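Crystal protein (Bacillus thuringiensis serovar dakota, PDB 2ZTB) is parasporin-2, a toxin that recognizes cancer cells and probably kills them by perforating the membrane, in the manner of aerolysin-type beta-pore-forming toxins. Local coordinates at residues S141-I144 and G145-E148; G206-Y209 and F210-N213. All coordinates share one frame; numbering follows the deposited sequence.

Contact 1 (S141-I144 and G145-E148)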
loop_
_atom_site.group_PDB
_atom_site.type_symbol
_atom_site.label_atom_id
_atom_site.label_comp_id
_atom_site.label_asym_id
_atom_site.label_seq_id
_atom_site.Cartn_x
_atom_site.Cartn_y
_atom_site.Cartn_z
ATOM N N SER A 141 1.697 8.376 2.484
ATOM C CA SER A 141 1.035 8.933 1.299
ATOM C C SER A 141 1.628 8.177 0.103
ATOM O O SER A 141 2.772 8.423 -0.303
ATOM C CB SER A 141 1.269 10.447 1.199
ATOM O OG SER A 141 0.295 11.058 0.359
ATOM N N THR A 142 0.870 7.224 -0.434
ATOM C CA THR A 142 1.468 6.226 -1.315
ATOM C C THR A 142 0.819 6.110 -2.696
ATOM O O THR A 142 -0.403 6.232 -2.831
ATOM C CB THR A 142 1.558 4.851 -0.602
ATOM O OG1 THR A 142 2.477 4.004 -1.297
ATOM C CG2 THR A 142 0.197 4.180 -0.496
ATOM N N THR A 143 1.642 5.880 -3.719
ATOM C CA THR A 143 1.145 5.569 -5.054
ATOM C C THR A 143 0.582 4.146 -5.060
ATOM O O THR A 143 1.276 3.182 -4.721
ATOM C CB THR A 143 2.244 5.710 -6.131
ATOM O OG1 THR A 143 2.773 7.035 -6.109
ATOM C CG2 THR A 143 1.690 5.416 -7.533
ATOM N N ILE A 144 -0.686 4.033 -5.428
ATOM C CA ILE A 144 -1.367 2.750 -5.525
ATOM C C ILE A 144 -0.628 1.835 -6.499
ATOM O O ILE A 144 -0.259 2.258 -7.604
ATOM C CB ILE A 144 -2.837 2.941 -5.926
ATOM C CG1 ILE A 144 -3.528 3.855 -4.897
ATOM C CG2 ILE A 144 -3.549 1.599 -6.058
ATOM C CD1 ILE A 144 -4.940 4.356 -5.316
ATOM N N GLY A 145 -0.357 0.606 -6.051
ATOM C CA GLY A 145 0.342 -0.370 -6.860
ATOM C C GLY A 145 1.818 -0.421 -6.564
ATOM O O GLY A 145 2.557 -1.083 -7.285
ATOM N N THR A 146 2.260 0.279 -5.512
ATOM C CA THR A 146 3.679 0.332 -5.153
ATOM C C THR A 146 3.940 -0.158 -3.716
ATOM O O THR A 146 3.004 -0.441 -2.961
ATOM C CB THR A 146 4.278 1.763 -5.322
ATOM O OG1 THR A 146 3.746 2.621 -4.309
ATOM C CG2 THR A 146 3.956 2.345 -6.719
ATOM N N SER A 147 5.216 -0.264 -3.365
ATOM C CA SER A 147 5.629 -0.575 -1.994
ATOM C C SER A 147 6.624 0.455 -1.498
ATOM O O SER A 147 7.485 0.888 -2.249
ATOM C CB SER A 147 6.257 -1.981 -1.905
ATOM O OG SER A 147 5.322 -2.968 -2.314
ATOM N N GLU A 148 6.503 0.834 -0.224
ATOM C CA GLU A 148 7.438 1.758 0.435
ATOM C C GLU A 148 7.721 1.290 1.845
ATOM O O GLU A 148 6.796 0.889 2.554
ATOM C CB GLU A 148 6.839 3.154 0.579
ATOM C CG GLU A 148 6.518 3.890 -0.676
ATOM C CD GLU A 148 5.808 5.191 -0.384
ATOM O OE1 GLU A 148 6.420 6.084 0.229
ATOM O OE2 GLU A 148 4.635 5.317 -0.761
HETATM O O HOH W 1 4.605 8.131 2.320
HETATM O O HOH W 2 5.171 8.324 -1.539
HETATM O O HOH W 3 1.415 1.477 -1.702
#

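Contact 2 (G206-Y209 and F210-N213)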
loop_
_atom_site.group_PDB
_atom_site.type_symbol
_atom_site.label_atom_id
_atom_site.label_comp_id
_atom_site.label_asym_id
_atom_site.label_seq_id
_atom_site.Cartn_x
_atom_site.Cartn_y
_atom_site.Cartn_z
ATOM N N GLY A 206 -34.817 11.600 -31.968
ATOM C CA GLY A 206 -34.612 12.936 -32.533
ATOM C C GLY A 206 -33.669 12.979 -33.732
ATOM O O GLY A 206 -33.718 13.929 -34.511
ATOM N N GLY A 207 -32.798 11.970 -33.866
ATOM C CA GLY A 207 -31.815 11.924 -34.952
ATOM C C GLY A 207 -30.647 12.864 -34.712
ATOM O O GLY A 207 -30.683 14.026 -35.116
ATOM N N HIS A 208 -29.610 12.360 -34.049
ATOM C CA HIS A 208 -28.421 13.147 -33.719
ATOM C C HIS A 208 -27.148 12.370 -34.081
ATOM O O HIS A 208 -27.150 11.145 -34.095
ATOM C CB HIS A 208 -28.448 13.561 -32.226
ATOM C CG HIS A 208 -29.668 14.347 -31.860
ATOM N ND1 HIS A 208 -29.693 15.725 -31.851
ATOM C CD2 HIS A 208 -30.929 13.951 -31.565
ATOM C CE1 HIS A 208 -30.910 16.145 -31.552
ATOM N NE2 HIS A 208 -31.681 15.089 -31.377
ATOM N N TYR A 209 -26.082 13.086 -34.412
ATOM C CA TYR A 209 -24.782 12.495 -34.716
ATOM C C TYR A 209 -23.981 12.164 -33.456
ATOM O O TYR A 209 -23.204 11.220 -33.455
ATOM C CB TYR A 209 -23.950 13.468 -35.568
ATOM C CG TYR A 209 -24.453 13.690 -36.978
ATOM C CD1 TYR A 209 -25.119 14.852 -37.317
ATOM C CD2 TYR A 209 -24.248 12.736 -37.969
ATOM C CE1 TYR A 209 -25.577 15.076 -38.611
ATOM C CE2 TYR A 209 -24.708 12.939 -39.266
ATOM C CZ TYR A 209 -25.368 14.116 -39.573
ATOM O OH TYR A 209 -25.831 14.318 -40.848
ATOM N N PHE A 210 -24.139 12.969 -32.402
ATOM C CA PHE A 210 -23.380 12.799 -31.165
ATOM C C PHE A 210 -24.244 12.325 -30.011
ATOM O O PHE A 210 -25.268 12.939 -29.708
ATOM C CB PHE A 210 -22.690 14.110 -30.733
ATOM C CG PHE A 210 -21.849 14.763 -31.807
ATOM C CD1 PHE A 210 -21.238 14.016 -32.811
ATOM C CD2 PHE A 210 -21.643 16.137 -31.787
ATOM C CE1 PHE A 210 -20.471 14.622 -33.787
ATOM C CE2 PHE A 210 -20.860 16.754 -32.758
ATOM C CZ PHE A 210 -20.279 15.988 -33.764
ATOM N N TRP A 211 -23.781 11.266 -29.341
ATOM C CA TRP A 211 -24.476 10.696 -28.191
ATOM C C TRP A 211 -23.567 10.428 -27.000
ATOM O O TRP A 211 -22.391 10.120 -27.167
ATOM C CB TRP A 211 -25.185 9.396 -28.597
ATOM C CG TRP A 211 -26.338 9.675 -29.468
ATOM C CD1 TRP A 211 -26.355 9.662 -30.824
ATOM C CD2 TRP A 211 -27.652 10.053 -29.045
ATOM N NE1 TRP A 211 -27.592 10.003 -31.277
ATOM C CE2 TRP A 211 -28.415 10.248 -30.208
ATOM C CE3 TRP A 211 -28.261 10.234 -27.790
ATOM C CZ2 TRP A 211 -29.769 10.619 -30.171
ATOM C CZ3 TRP A 211 -29.622 10.611 -27.756
ATOM C CH2 TRP A 211 -30.348 10.785 -28.940
ATOM N N PHE A 212 -24.149 10.528 -25.804
ATOM C CA PHE A 212 -23.498 10.189 -24.537
ATOM C C PHE A 212 -24.324 9.180 -23.774
ATOM O O PHE A 212 -25.551 9.285 -23.718
ATOM C CB PHE A 212 -23.264 11.452 -23.699
ATOM C CG PHE A 212 -22.570 12.526 -24.465
ATOM C CD1 PHE A 212 -23.307 13.474 -25.173
ATOM C CD2 PHE A 212 -21.178 12.553 -24.539
ATOM C CE1 PHE A 212 -22.679 14.440 -25.930
ATOM C CE2 PHE A 212 -20.529 13.522 -25.295
ATOM C CZ PHE A 212 -21.284 14.469 -25.991
ATOM N N ASN A 213 -23.653 8.181 -23.224
ATOM C CA ASN A 213 -24.297 7.158 -22.421
ATOM C C ASN A 213 -23.496 6.970 -21.163
ATOM O O ASN A 213 -22.269 7.054 -21.201
ATOM C CB ASN A 213 -24.389 5.832 -23.186
ATOM C CG ASN A 213 -25.562 5.796 -24.124
ATOM O OD1 ASN A 213 -26.644 5.341 -23.768
ATOM N ND2 ASN A 213 -25.366 6.305 -25.322
#

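Contact 1 (S141-I144 and G145-E148)
Thr146 folds its side chain back onto Thr143 across a type II beta turn that runs from Thr143 to Thr146 and reverses the chain between strands 136-142 and 147-164. The tight part lies here. Thr146 OG1 donates to Thr143 O over 2.6 Å, in the carbonyl plane and on a lone pair, with a C=O...O angle of 139°. The same oxygen takes only a weak bond from Thr146 N at 3.2 Å, so the side-chain hydroxyl reinforces the turn's backbone closure. It can do so because Thr146 OG1 sits between its own backbone N and carbonyl carbon (chi1 71°). That torsion also lays Thr146 CG2 3.8 Å from Thr143 CB. Gly145 takes the third position of the turn with a positive phi, as is usual in a type II turn; its N is hydrogen-bonded to Ser114 OG of strand 96-116.

Beyond the turn, a second close link spans the diverging strands. Thr142 OG1 donates to Glu148 OE2 at 2.6 Å, meeting the carboxylate on its anti side and 16° out of its plane; the two side chains run past each other in opposite directions. Thr142 OG1 also accepts a hydrogen bond from a water that donates to Thr146 O as well, each over 2.8 Å.

Toward Ser141 the contact loosens and becomes watery. One water accepts from Ser141 N at 2.9 Å and another lies 2.7 Å from Ser141 O, where it can donate; the links of both waters to Glu148 OE1 are weak at most. The chemistry is thus that of a hydroxyl-rich surface turn: OE2 is gripped directly by a threonine, OE1 leans on water, and the direct hydroxyl bond probably helps stabilise the negative charge of Glu148.

Contact 2 (G206-Y209 and F210-N213)
The loop leading into edge strand 210-214, near one end of the elongated molecule, turns a corner at Tyr209, and the indole of Trp211 reaches back across that corner to His208. Strand 210-214 pairs antiparallel with strand 168-199, Trp211 exchanging backbone bonds with Ala197. The indole N-H points at the loop: Trp211 NE1 donates to His208 O over 3.1 Å with an N-H...O angle of 137°. The bond is bent at both ends, for the donor stands well above the carbonyl plane and the oxygen lies 24° out of the indole plane. The same N-H has a weak second acceptor in Val203 O, so it is shared between the loop at His208 and the end of strand 202-203.

Beside this bond the His208 and Trp211 side chains cross at about a right angle, an oblique aromatic pair with centroids 5.6 Å apart. The approach is made by Trp211 CZ2, which lies 3.8 Å from both CB and CD2 of His208. Tyr31, at the end of helix 20-31, stacks on the indole, which thus contacts both the loop and that helix.

At the corner itself, the Phe210 side chain touches Ile53 of helix 53-56 and Val49. Its ring stays close to the preceding peptide, with Phe210 CD1 3.4 Å from Tyr209 C and 3.9 Å from Tyr209 CB.

How the contacts relate
Neither contact belongs to a core: both lie at the surface, and both are local reversals or corners that feed strands of the same large antiparallel sheet. Contact 1 lies near the middle of the long molecule: its centre is about 5 Å from the centre of the chain, that of contact 2 about 42 Å. The two contact centres are 41 Å apart and the contacts do not touch. Contact 1 joins the two-stranded hairpin sheet of 126-132 and 136-142 to the large sheet through hydroxyls, a carboxylate and water. Contact 2 instead relies on aromatic rings and a single indole N-H, with residues 20-31 and 53-56 supplying helical neighbours.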